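Local coordinates for fiber protein (Human adenovirus 14, PDB 3F0Y), which forms the trimeric knob of the viral fibre, which probably attaches the virus to cell-surface receptors such as CD46, at residues T19-T24 with S103-A108; C39-T44 with A54-I59; E25-M30 with S93-P98. All coordinates share one frame; numbering follows the deposited sequence.

How the contacts relate
Contact 2 is the core of the three. It pairs two long strands of a hairpin through regular backbone bonds, with a side-chain layer on each face. Contacts 1 and 3 are partly buried loop contacts. Each is held by one or two backbone bonds and a few close side chains. The loop between strands 16-18 and 39-48 supplies one segment to each of them. Both contacts also reach segment 39-44 directly: Thr19 pairs with Leu43, and Asn27 and Cys28 meet Leu41 and Cys39. Contacts 1 and 2 both border the second subunit. Contact 3 touches no other chain and includes a water.

Contact 1: T19-T24 with S103-A108; sequences TGVNPT and SGQNMA
Val21 and Gln105 share the single hydrogen bond between the two segments. Val21 N donates to Gln105 O over 2.8 Å, with an angle of 166° at the hydrogen. The approach is nearly along the C=O axis. The same oxygen also packs against the valine side chain: Val21 CB lies 3.3 Å from Gln105 O, and Val21 CG2 is close to it as well. Val21 CG1 is anti to the backbone N (chi1 -179°). CG2 lies beside that N, the donor of the bond, and so near Gln105 O. The side chains of Val21 and Gln105 lie side by side and point the same way.

The backbones are closest at Gly20 and Asn106, whose CA atoms are 4.2 Å apart. At the Gly20 backbone angles (phi 87°) a CB would press on the carbonyl O of the residue before. It would also point at the 103-108 backbone, so the close approach suits glycine.

Residues 103-108 carry the tip of a small hairpin, a type II' beta turn from Ser103 to Asn106 with Gly104 second in the turn. Its backbone closes with Ser103 N to Asn106 O at 2.9 Å and Asn106 N to Ser103 O at 3.1 Å. Trp18 NE1 also donates to Asn106 O. In the knob trimer this corner meets the second subunit: Val21 packs on Ala124 of that chain and Gln105 on its Arg205.

Van der Waals contacts link Met107 to Thr19. Met107 CG is 3.3 Å from Thr19 O, and Met107 SD is 3.4 Å from the same oxygen. The chain bends at chi3, and CE stays near that carbonyl too.

Within 19-24, Thr19 OG1 donates to a lone pair of Gly20 O in the carbonyl plane, at 3.1 Å. Leu43 N donates to this hydroxyl oxygen and ties the 19-24 loop to strand 39-48.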
ATOM      1  N   THR A  19     -13.132  13.842  -1.311  1.00 21.48           N
ATOM      2  CA  THR A  19     -13.187  15.303  -1.327  1.00 21.67           C
ATOM      3  C   THR A  19     -13.297  15.868  -2.741  1.00 21.97           C
ATOM      4  O   THR A  19     -13.529  17.065  -2.917  1.00 22.02           O
ATOM      5  CB  THR A  19     -11.899  15.887  -0.727  1.00 21.64           C
ATOM      6  OG1 THR A  19     -10.772  15.366  -1.444  1.00 20.98           O
ATOM      7  CG2 THR A  19     -11.776  15.531   0.744  1.00 21.42           C
ATOM      8  N   GLY A  20     -13.109  15.009  -3.742  1.00 22.17           N
ATOM      9  CA  GLY A  20     -12.964  15.444  -5.125  1.00 22.38           C
ATOM     10  C   GLY A  20     -11.508  15.764  -5.408  1.00 22.63           C
ATOM     11  O   GLY A  20     -10.698  15.877  -4.483  1.00 22.53           O
ATOM     12  N   VAL A  21     -11.177  15.909  -6.687  1.00 22.98           N
ATOM     13  CA  VAL A  21      -9.805  16.183  -7.109  1.00 23.31           C
ATOM     14  C   VAL A  21      -9.547  17.688  -7.168  1.00 23.70           C
ATOM     15  O   VAL A  21     -10.299  18.425  -7.806  1.00 23.80           O
ATOM     16  CB  VAL A  21      -9.515  15.571  -8.493  1.00 23.29           C
ATOM     17  CG1 VAL A  21      -8.075  15.833  -8.905  1.00 23.14           C
ATOM     18  CG2 VAL A  21      -9.804  14.078  -8.484  1.00 23.19           C
ATOM     19  N   ASN A  22      -8.482  18.127  -6.497  1.00 24.12           N
ATOM     20  CA  ASN A  22      -8.037  19.522  -6.516  1.00 24.30           C
ATOM     21  C   ASN A  22      -9.189  20.530  -6.470  1.00 24.56           C
ATOM     22  O   ASN A  22      -9.492  21.182  -7.475  1.00 24.69           O
ATOM     23  CB  ASN A  22      -7.148  19.774  -7.742  1.00 24.35           C
ATOM     24  CG  ASN A  22      -6.427  21.113  -7.682  1.00 24.49           C
ATOM     25  OD1 ASN A  22      -5.890  21.499  -6.642  1.00 25.11           O
ATOM     26  ND2 ASN A  22      -6.406  21.825  -8.806  1.00 24.77           N
ATOM     27  N   PRO A  23      -9.844  20.654  -5.301  1.00 24.79           N
ATOM     28  CA  PRO A  23     -10.914  21.643  -5.156  1.00 24.90           C
ATOM     29  C   PRO A  23     -10.426  23.052  -5.487  1.00 25.05           C
ATOM     30  O   PRO A  23      -9.255  23.365  -5.274  1.00 25.11           O
ATOM     31  CB  PRO A  23     -11.298  21.540  -3.676  1.00 24.89           C
ATOM     32  CG  PRO A  23     -10.831  20.201  -3.240  1.00 24.93           C
ATOM     33  CD  PRO A  23      -9.626  19.884  -4.063  1.00 24.78           C
ATOM     34  N   THR A  24     -11.318  23.885  -6.015  1.00 25.24           N
ATOM     35  CA  THR A  24     -10.966  25.253  -6.398  1.00 25.31           C
ATOM     36  C   THR A  24     -10.432  26.041  -5.204  1.00 25.28           C
ATOM     37  O   THR A  24      -9.380  26.673  -5.290  1.00 25.41           O
ATOM     38  CB  THR A  24     -12.178  25.994  -6.998  1.00 25.38           C
ATOM     39  OG1 THR A  24     -12.636  25.296  -8.161  1.00 26.19           O
ATOM     40  CG2 THR A  24     -11.809  27.421  -7.382  1.00 25.41           C
ATOM     41  N   SER A 103     -18.089  11.676  -8.682  1.00 22.86           N
ATOM     42  CA  SER A 103     -18.841  12.188  -9.821  1.00 23.09           C
ATOM     43  C   SER A 103     -17.835  12.816 -10.773  1.00 23.17           C
ATOM     44  O   SER A 103     -17.563  14.015 -10.710  1.00 23.30           O
ATOM     45  CB  SER A 103     -19.882  13.213  -9.369  1.00 23.17           C
ATOM     46  OG  SER A 103     -20.569  13.756 -10.482  1.00 23.44           O
ATOM     47  N   GLY A 104     -17.266  11.987 -11.642  1.00 23.34           N
ATOM     48  CA  GLY A 104     -16.117  12.393 -12.437  1.00 23.42           C
ATOM     49  C   GLY A 104     -14.939  12.681 -11.518  1.00 23.55           C
ATOM     50  O   GLY A 104     -14.620  11.876 -10.639  1.00 23.58           O
ATOM     51  N   GLN A 105     -14.311  13.841 -11.701  1.00 23.68           N
ATOM     52  CA  GLN A 105     -13.194  14.269 -10.854  1.00 23.80           C
ATOM     53  C   GLN A 105     -13.661  15.060  -9.631  1.00 24.00           C
ATOM     54  O   GLN A 105     -12.837  15.559  -8.858  1.00 23.92           O
ATOM     55  CB  GLN A 105     -12.213  15.117 -11.670  1.00 23.77           C
ATOM     56  CG  GLN A 105     -11.623  14.394 -12.871  1.00 23.70           C
ATOM     57  CD  GLN A 105     -10.774  13.203 -12.472  1.00 23.55           C
ATOM     58  OE1 GLN A 105     -11.045  12.071 -12.873  1.00 23.53           O
ATOM     59  NE2 GLN A 105      -9.749  13.451 -11.670  1.00 22.89           N
ATOM     60  N   ASN A 106     -14.976  15.159  -9.453  1.00 24.15           N
ATOM     61  CA  ASN A 106     -15.571  15.971  -8.400  1.00 24.37           C
ATOM     62  C   ASN A 106     -16.404  15.127  -7.454  1.00 24.50           C
ATOM     63  O   ASN A 106     -16.582  13.927  -7.668  1.00 24.55           O
ATOM     64  CB  ASN A 106     -16.455  17.051  -9.026  1.00 24.43           C
ATOM     65  CG  ASN A 106     -15.727  17.861 -10.078  1.00 24.69           C
ATOM     66  OD1 ASN A 106     -14.569  18.238  -9.897  1.00 24.99           O
ATOM     67  ND2 ASN A 106     -16.406  18.133 -11.186  1.00 25.35           N
ATOM     68  N   MET A 107     -16.914  15.763  -6.404  1.00 24.73           N
ATOM     69  CA  MET A 107     -17.844  15.117  -5.490  1.00 24.91           C
ATOM     70  C   MET A 107     -19.244  15.113  -6.092  1.00 25.20           C
ATOM     71  O   MET A 107     -19.622  16.041  -6.811  1.00 25.15           O
ATOM     72  CB  MET A 107     -17.889  15.859  -4.157  1.00 24.88           C
ATOM     73  CG  MET A 107     -16.589  15.854  -3.392  1.00 24.76           C
ATOM     74  SD  MET A 107     -16.758  16.699  -1.812  1.00 24.62           S
ATOM     75  CE  MET A 107     -16.859  18.402  -2.359  1.00 24.60           C
ATOM     76  N   ALA A 108     -20.011  14.069  -5.787  1.00 25.50           N
ATOM     77  CA  ALA A 108     -21.440  14.051  -6.084  1.00 25.81           C
ATOM     78  C   ALA A 108     -22.152  15.004  -5.126  1.00 26.08           C
ATOM     79  O   ALA A 108     -21.593  15.388  -4.097  1.00 26.14           O
ATOM     80  CB  ALA A 108     -21.998  12.646  -5.951  1.00 25.79           C
TER

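Contact 2: C39-T44 with A54-I59; sequences CKLILT and AFVYVI
Lys40 N donates to Ile59 O over 2.7 Å, with an almost straight angle of 175° at the hydrogen. Ile59 N returns a bond to Lys40 O. Ile42 with Tyr57 and Thr44 with Phe55 form two more hydrogen-bonded pairs of the same antiparallel kind. CA-H groups fill in between: Val56 CA approaches Ile42 O to 3.2 Å.

Tyr57 and Ile42 make the main side-chain contact on their face. Ile42 CB sits 3.6 Å from the centroid of the Tyr57 ring, over one face and offset toward the rim, a CH-pi contact. Ile42 CG2 is 3.3 Å from Tyr57 CE1, and Ile42 CG1 lies near CZ and CE2. Tyr57 CG stands in the crowded position between the backbone N and the carbonyl carbon (chi1 60°), and from there the ring leans over to Ile42. Ile42 CG1 also meets Ile59 CD1 at 4.0 Å.

The two segments belong to the beta hairpin of strands 39-48 and 51-60, in the antiparallel sandwich of the fibre knob. The Leu41, Leu43, Val56 and Val58 face turns inward to the other sheet, where Trp177 and Leu80 pack on it. On the Ile42 and Tyr57 face, Tyr57 packs on Ile204 of the second subunit.

On the inward face Leu41 CD1 touches both Val56 CG2, at 3.8 Å, and Val58 CG1. Leu43 CD1 reaches Val56 CB at 3.7 Å. Thr44 and Phe55 lie side by side on the other face. Thr44 OG1 is 3.9 Å from Phe55 CD2. This hydroxyl is buried and has no hydrogen-bond partner in the model. The extended Lys40 chain leads away, and its NZ is bound by Pro23 O and Asn22 OD1.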
ATOM      1  N   CYS A  39      -5.584  25.117   3.439  1.00 21.84           N
ATOM      2  CA  CYS A  39      -5.090  24.107   2.505  1.00 21.62           C
ATOM      3  C   CYS A  39      -6.216  23.281   1.893  1.00 21.31           C
ATOM      4  O   CYS A  39      -7.369  23.350   2.327  1.00 21.39           O
ATOM      5  CB  CYS A  39      -4.103  23.169   3.207  1.00 21.73           C
ATOM      6  SG  CYS A  39      -4.857  22.105   4.452  1.00 22.65           S
ATOM      7  N   LYS A  40      -5.863  22.506   0.874  1.00 21.02           N
ATOM      8  CA  LYS A  40      -6.768  21.528   0.285  1.00 20.72           C
ATOM      9  C   LYS A  40      -6.391  20.145   0.807  1.00 20.51           C
ATOM     10  O   LYS A  40      -5.288  19.663   0.545  1.00 20.52           O
ATOM     11  CB  LYS A  40      -6.663  21.541  -1.238  1.00 20.71           C
ATOM     12  CG  LYS A  40      -6.872  22.898  -1.883  1.00 20.72           C
ATOM     13  CD  LYS A  40      -6.584  22.834  -3.373  1.00 20.69           C
ATOM     14  CE  LYS A  40      -6.583  24.216  -4.005  1.00 20.82           C
ATOM     15  NZ  LYS A  40      -6.479  24.137  -5.487  1.00 20.98           N
ATOM     16  N   LEU A  41      -7.294  19.525   1.562  1.00 20.17           N
ATOM     17  CA  LEU A  41      -7.128  18.133   1.964  1.00 19.95           C
ATOM     18  C   LEU A  41      -7.746  17.271   0.875  1.00 19.78           C
ATOM     19  O   LEU A  41      -8.944  17.369   0.605  1.00 19.70           O
ATOM     20  CB  LEU A  41      -7.811  17.862   3.307  1.00 19.97           C
ATOM     21  CG  LEU A  41      -7.698  16.438   3.868  1.00 20.05           C
ATOM     22  CD1 LEU A  41      -6.256  16.112   4.237  1.00 19.90           C
ATOM     23  CD2 LEU A  41      -8.612  16.264   5.072  1.00 19.84           C
ATOM     24  N   ILE A  42      -6.919  16.450   0.235  1.00 19.63           N
ATOM     25  CA  ILE A  42      -7.390  15.494  -0.755  1.00 19.47           C
ATOM     26  C   ILE A  42      -7.497  14.142  -0.056  1.00 19.37           C
ATOM     27  O   ILE A  42      -6.487  13.553   0.326  1.00 19.19           O
ATOM     28  CB  ILE A  42      -6.437  15.395  -1.968  1.00 19.50           C
ATOM     29  CG1 ILE A  42      -6.083  16.789  -2.503  1.00 19.67           C
ATOM     30  CG2 ILE A  42      -7.069  14.555  -3.071  1.00 19.50           C
ATOM     31  CD1 ILE A  42      -7.280  17.615  -2.930  1.00 19.98           C
ATOM     32  N   LEU A  43      -8.728  13.677   0.140  1.00 19.12           N
ATOM     33  CA  LEU A  43      -8.981  12.416   0.825  1.00 19.04           C
ATOM     34  C   LEU A  43      -9.912  11.562  -0.017  1.00 18.95           C
ATOM     35  O   LEU A  43     -10.972  12.024  -0.431  1.00 19.10           O
ATOM     36  CB  LEU A  43      -9.612  12.666   2.196  1.00 19.01           C
ATOM     37  CG  LEU A  43      -9.924  11.418   3.026  1.00 19.06           C
ATOM     38  CD1 LEU A  43      -8.645  10.644   3.341  1.00 19.33           C
ATOM     39  CD2 LEU A  43     -10.662  11.791   4.300  1.00 19.17           C
ATOM     40  N   THR A  44      -9.503  10.320  -0.265  1.00 18.72           N
ATOM     41  CA  THR A  44     -10.307   9.364  -1.014  1.00 18.58           C
ATOM     42  C   THR A  44     -10.408   8.073  -0.214  1.00 18.52           C
ATOM     43  O   THR A  44      -9.393   7.435   0.082  1.00 18.39           O
ATOM     44  CB  THR A  44      -9.685   9.072  -2.395  1.00 18.57           C
ATOM     45  OG1 THR A  44      -9.452  10.307  -3.083  1.00 18.61           O
ATOM     46  CG2 THR A  44     -10.603   8.184  -3.228  1.00 18.67           C
ATOM     47  N   ALA A  54      -7.679   4.037   2.140  1.00 15.86           N
ATOM     48  CA  ALA A  54      -7.651   5.474   2.410  1.00 15.92           C
ATOM     49  C   ALA A  54      -6.440   6.094   1.726  1.00 15.94           C
ATOM     50  O   ALA A  54      -5.320   5.626   1.899  1.00 15.86           O
ATOM     51  CB  ALA A  54      -7.609   5.733   3.907  1.00 15.96           C
ATOM     52  N   PHE A  55      -6.687   7.156   0.965  1.00 15.85           N
ATOM     53  CA  PHE A  55      -5.708   7.762   0.072  1.00 15.97           C
ATOM     54  C   PHE A  55      -5.725   9.263   0.352  1.00 16.09           C
ATOM     55  O   PHE A  55      -6.714   9.936   0.059  1.00 16.00           O
ATOM     56  CB  PHE A  55      -6.133   7.446  -1.366  1.00 15.86           C
ATOM     57  CG  PHE A  55      -5.289   8.082  -2.436  1.00 15.82           C
ATOM     58  CD1 PHE A  55      -4.175   7.425  -2.943  1.00 15.86           C
ATOM     59  CD2 PHE A  55      -5.651   9.306  -2.990  1.00 15.91           C
ATOM     60  CE1 PHE A  55      -3.414   7.991  -3.957  1.00 15.96           C
ATOM     61  CE2 PHE A  55      -4.891   9.879  -4.003  1.00 15.96           C
ATOM     62  CZ  PHE A  55      -3.776   9.220  -4.489  1.00 15.76           C
ATOM     63  N   VAL A  56      -4.649   9.782   0.945  1.00 16.19           N
ATOM     64  CA  VAL A  56      -4.674  11.143   1.487  1.00 16.38           C
ATOM     65  C   VAL A  56      -3.403  11.955   1.224  1.00 16.60           C
ATOM     66  O   VAL A  56      -2.286  11.444   1.315  1.00 16.53           O
ATOM     67  CB  VAL A  56      -4.976  11.125   3.010  1.00 16.32           C
ATOM     68  CG1 VAL A  56      -3.825  10.493   3.790  1.00 16.07           C
ATOM     69  CG2 VAL A  56      -5.278  12.531   3.521  1.00 16.27           C
ATOM     70  N   TYR A  57      -3.594  13.224   0.878  1.00 16.85           N
ATOM     71  CA  TYR A  57      -2.499  14.188   0.827  1.00 17.06           C
ATOM     72  C   TYR A  57      -3.033  15.603   0.971  1.00 17.20           C
ATOM     73  O   TYR A  57      -4.246  15.828   0.948  1.00 17.13           O
ATOM     74  CB  TYR A  57      -1.667  14.043  -0.454  1.00 17.14           C
ATOM     75  CG  TYR A  57      -2.415  14.240  -1.755  1.00 17.32           C
ATOM     76  CD1 TYR A  57      -3.272  13.260  -2.241  1.00 17.43           C
ATOM     77  CD2 TYR A  57      -2.238  15.394  -2.516  1.00 17.20           C
ATOM     78  CE1 TYR A  57      -3.950  13.429  -3.439  1.00 17.38           C
ATOM     79  CE2 TYR A  57      -2.911  15.570  -3.719  1.00 17.29           C
ATOM     80  CZ  TYR A  57      -3.766  14.584  -4.173  1.00 17.20           C
ATOM     81  OH  TYR A  57      -4.439  14.742  -5.361  1.00 17.90           O
ATOM     82  N   VAL A  58      -2.118  16.549   1.141  1.00 17.48           N
ATOM     83  CA  VAL A  58      -2.482  17.944   1.329  1.00 17.85           C
ATOM     84  C   VAL A  58      -1.840  18.811   0.255  1.00 18.04           C
ATOM     85  O   VAL A  58      -0.716  18.555  -0.174  1.00 17.81           O
ATOM     86  CB  VAL A  58      -2.076  18.453   2.732  1.00 17.90           C
ATOM     87  CG1 VAL A  58      -2.732  17.606   3.808  1.00 18.14           C
ATOM     88  CG2 VAL A  58      -0.567  18.448   2.899  1.00 18.41           C
ATOM     89  N   ILE A  59      -2.582  19.819  -0.193  1.00 18.48           N
ATOM     90  CA  ILE A  59      -2.054  20.836  -1.091  1.00 18.81           C
ATOM     91  C   ILE A  59      -2.220  22.173  -0.382  1.00 19.06           C
ATOM     92  O   ILE A  59      -3.341  22.617  -0.135  1.00 19.20           O
ATOM     93  CB  ILE A  59      -2.796  20.857  -2.439  1.00 18.89           C
ATOM     94  CG1 ILE A  59      -2.744  19.478  -3.102  1.00 19.09           C
ATOM     95  CG2 ILE A  59      -2.194  21.912  -3.363  1.00 18.72           C
ATOM     96  CD1 ILE A  59      -3.636  19.351  -4.305  1.00 19.17           C
TER

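Contact 3: E25-M30 with S93-P98; sequences EANCQM and SSLKTP
Asn27 meets Thr97 and Leu95, and it begins a classic beta bulge: Asn27 and Cys28 both face Cys39 on the neighbouring strand. Its side chain starts at Asn27 CB, 3.8 Å from Thr97 OG1. Asn27 CG stands between the backbone N and the carbonyl carbon (chi1 65°) and lies 3.6 Å from Leu95 CD1. Asn27 ND2 is as close to the same methyl. Asn27 OD1 is somewhat farther from that methyl and accepts a hydrogen bond from Leu41 N, which fixes the amide against strand 39-48. The Asn27 and Leu95 side chains cross at a slant. Leu95 CD1 also touches Asn27 O, so a single methyl meets both the amide and the carbonyl of the asparagine.

The backbones run almost antiparallel and form one bridge, between Cys28 and Leu95. Lys96 N donates to Asn27 O at 2.8 Å, with a nearly straight angle of 173°. Gln29 N donates to Ser94 O at 2.9 Å, here from a position tilted 31° out of the carbonyl plane. Cys28 CA adds a CA-H contact to Ser94 O. Cys28 SG lies 3.8 Å from Ser94 CB.

Neither segment is a regular strand. Together they join two loops of the knob, the one before strand 39-48 and the one after strand 73-82. Leu95 packs inward on Leu41 and Leu80. Lys96 bends at chi2, and its NZ donates to Ser93 O at 2.7 Å and also to Thr90 O. Ser94 OG accepts a bond from Glu79 N. A water bonds to Ser94 OG and donates to Gln29 O at 2.7 Å and Met30 O at 3.0 Å.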
ATOM      1  N   GLU A  25     -11.163  25.983  -4.093  1.00 25.20           N
ATOM      2  CA  GLU A  25     -10.793  26.696  -2.877  1.00 25.11           C
ATOM      3  C   GLU A  25     -10.330  25.733  -1.792  1.00 24.94           C
ATOM      4  O   GLU A  25     -10.668  24.548  -1.813  1.00 24.99           O
ATOM      5  CB  GLU A  25     -11.985  27.506  -2.359  1.00 25.35           C
ATOM      6  CG  GLU A  25     -12.537  28.530  -3.351  1.00 25.99           C
ATOM      7  CD  GLU A  25     -11.498  29.543  -3.805  1.00 27.10           C
ATOM      8  OE1 GLU A  25     -10.633  29.931  -2.990  1.00 28.07           O
ATOM      9  OE2 GLU A  25     -11.550  29.957  -4.983  1.00 28.44           O
ATOM     10  N   ALA A  26      -9.561  26.256  -0.842  1.00 24.61           N
ATOM     11  CA  ALA A  26      -9.144  25.490   0.327  1.00 24.26           C
ATOM     12  C   ALA A  26     -10.369  24.937   1.054  1.00 23.96           C
ATOM     13  O   ALA A  26     -11.330  25.667   1.309  1.00 23.85           O
ATOM     14  CB  ALA A  26      -8.317  26.363   1.262  1.00 24.20           C
ATOM     15  N   ASN A  27     -10.333  23.643   1.367  1.00 23.67           N
ATOM     16  CA  ASN A  27     -11.447  22.962   2.032  1.00 23.53           C
ATOM     17  C   ASN A  27     -11.117  22.544   3.463  1.00 23.47           C
ATOM     18  O   ASN A  27     -11.938  21.916   4.136  1.00 23.25           O
ATOM     19  CB  ASN A  27     -11.879  21.730   1.218  1.00 23.38           C
ATOM     20  CG  ASN A  27     -10.801  20.650   1.153  1.00 23.12           C
ATOM     21  OD1 ASN A  27      -9.707  20.808   1.694  1.00 22.05           O
ATOM     22  ND2 ASN A  27     -11.111  19.547   0.480  1.00 23.04           N
ATOM     23  N   CYS A  28      -9.922  22.903   3.925  1.00 23.56           N
ATOM     24  CA  CYS A  28      -9.399  22.393   5.184  1.00 23.75           C
ATOM     25  C   CYS A  28      -8.655  23.472   5.968  1.00 23.86           C
ATOM     26  O   CYS A  28      -7.873  24.234   5.398  1.00 23.88           O
ATOM     27  CB  CYS A  28      -8.467  21.212   4.900  1.00 23.70           C
ATOM     28  SG  CYS A  28      -7.743  20.448   6.358  1.00 23.64           S
ATOM     29  N   GLN A  29      -8.922  23.535   7.270  1.00 24.17           N
ATOM     30  CA  GLN A  29      -8.168  24.388   8.184  1.00 24.39           C
ATOM     31  C   GLN A  29      -7.248  23.504   9.023  1.00 24.48           C
ATOM     32  O   GLN A  29      -7.642  22.986  10.071  1.00 24.32           O
ATOM     33  CB  GLN A  29      -9.110  25.201   9.078  1.00 24.35           C
ATOM     34  CG  GLN A  29      -8.386  26.185   9.995  1.00 24.47           C
ATOM     35  CD  GLN A  29      -9.331  27.093  10.763  1.00 24.84           C
ATOM     36  OE1 GLN A  29     -10.449  27.367  10.324  1.00 25.93           O
ATOM     37  NE2 GLN A  29      -8.879  27.568  11.917  1.00 25.54           N
ATOM     38  N   MET A  30      -6.022  23.327   8.539  1.00 24.71           N
ATOM     39  CA  MET A  30      -5.048  22.445   9.173  1.00 24.99           C
ATOM     40  C   MET A  30      -4.424  23.065  10.423  1.00 25.31           C
ATOM     41  O   MET A  30      -4.378  22.431  11.476  1.00 25.28           O
ATOM     42  CB  MET A  30      -3.946  22.083   8.173  1.00 24.78           C
ATOM     43  CG  MET A  30      -3.083  20.910   8.600  1.00 24.56           C
ATOM     44  SD  MET A  30      -3.945  19.337   8.468  1.00 23.18           S
ATOM     45  CE  MET A  30      -3.885  19.076   6.698  1.00 22.62           C
ATOM     46  N   SER A  93     -14.112  19.273  12.779  1.00 23.66           N
ATOM     47  CA  SER A  93     -13.065  18.683  11.949  1.00 23.44           C
ATOM     48  C   SER A  93     -12.213  19.723  11.238  1.00 23.34           C
ATOM     49  O   SER A  93     -12.635  20.863  11.046  1.00 23.28           O
ATOM     50  CB  SER A  93     -13.691  17.750  10.911  1.00 23.37           C
ATOM     51  OG  SER A  93     -14.444  16.731  11.539  1.00 23.08           O
ATOM     52  N   SER A  94     -11.008  19.311  10.850  1.00 23.12           N
ATOM     53  CA  SER A  94     -10.122  20.140  10.042  1.00 23.00           C
ATOM     54  C   SER A  94     -10.727  20.363   8.659  1.00 22.90           C
ATOM     55  O   SER A  94     -10.697  21.477   8.132  1.00 22.83           O
ATOM     56  CB  SER A  94      -8.750  19.476   9.909  1.00 22.94           C
ATOM     57  OG  SER A  94      -8.245  19.110  11.180  1.00 22.82           O
ATOM     58  N   LEU A  95     -11.273  19.293   8.083  1.00 22.85           N
ATOM     59  CA  LEU A  95     -11.970  19.356   6.802  1.00 22.80           C
ATOM     60  C   LEU A  95     -13.332  20.012   7.005  1.00 22.73           C
ATOM     61  O   LEU A  95     -14.124  19.559   7.830  1.00 22.43           O
ATOM     62  CB  LEU A  95     -12.143  17.949   6.222  1.00 22.78           C
ATOM     63  CG  LEU A  95     -12.829  17.813   4.858  1.00 22.76           C
ATOM     64  CD1 LEU A  95     -12.050  18.524   3.764  1.00 22.67           C
ATOM     65  CD2 LEU A  95     -13.011  16.338   4.518  1.00 22.81           C
ATOM     66  N   LYS A  96     -13.594  21.074   6.245  1.00 22.83           N
ATOM     67  CA  LYS A  96     -14.795  21.892   6.427  1.00 22.96           C
ATOM     68  C   LYS A  96     -15.866  21.661   5.360  1.00 23.13           C
ATOM     69  O   LYS A  96     -16.951  22.240   5.439  1.00 23.34           O
ATOM     70  CB  LYS A  96     -14.412  23.375   6.459  1.00 22.83           C
ATOM     71  CG  LYS A  96     -13.401  23.734   7.545  1.00 22.61           C
ATOM     72  CD  LYS A  96     -13.884  23.311   8.924  1.00 22.34           C
ATOM     73  CE  LYS A  96     -13.008  23.858  10.027  1.00 22.28           C
ATOM     74  NZ  LYS A  96     -13.523  23.437  11.358  1.00 21.87           N
ATOM     75  N   THR A  97     -15.558  20.822   4.373  1.00 23.34           N
ATOM     76  CA  THR A  97     -16.510  20.443   3.336  1.00 23.31           C
ATOM     77  C   THR A  97     -16.814  18.952   3.477  1.00 23.40           C
ATOM     78  O   THR A  97     -15.888  18.141   3.514  1.00 23.48           O
ATOM     79  CB  THR A  97     -15.939  20.708   1.935  1.00 23.39           C
ATOM     80  OG1 THR A  97     -15.567  22.087   1.822  1.00 23.88           O
ATOM     81  CG2 THR A  97     -16.967  20.372   0.860  1.00 23.35           C
ATOM     82  N   PRO A  98     -18.108  18.581   3.558  1.00 23.31           N
ATOM     83  CA  PRO A  98     -18.447  17.162   3.667  1.00 23.21           C
ATOM     84  C   PRO A  98     -17.928  16.333   2.495  1.00 23.13           C
ATOM     85  O   PRO A  98     -17.770  16.852   1.387  1.00 23.18           O
ATOM     86  CB  PRO A  98     -19.979  17.160   3.670  1.00 23.23           C
ATOM     87  CG  PRO A  98     -20.373  18.524   4.071  1.00 23.33           C
ATOM     88  CD  PRO A  98     -19.310  19.432   3.561  1.00 23.39           C
TER
HETATM   89  O   HOH W   1      -7.150  21.362  12.143  1.00 23.02           O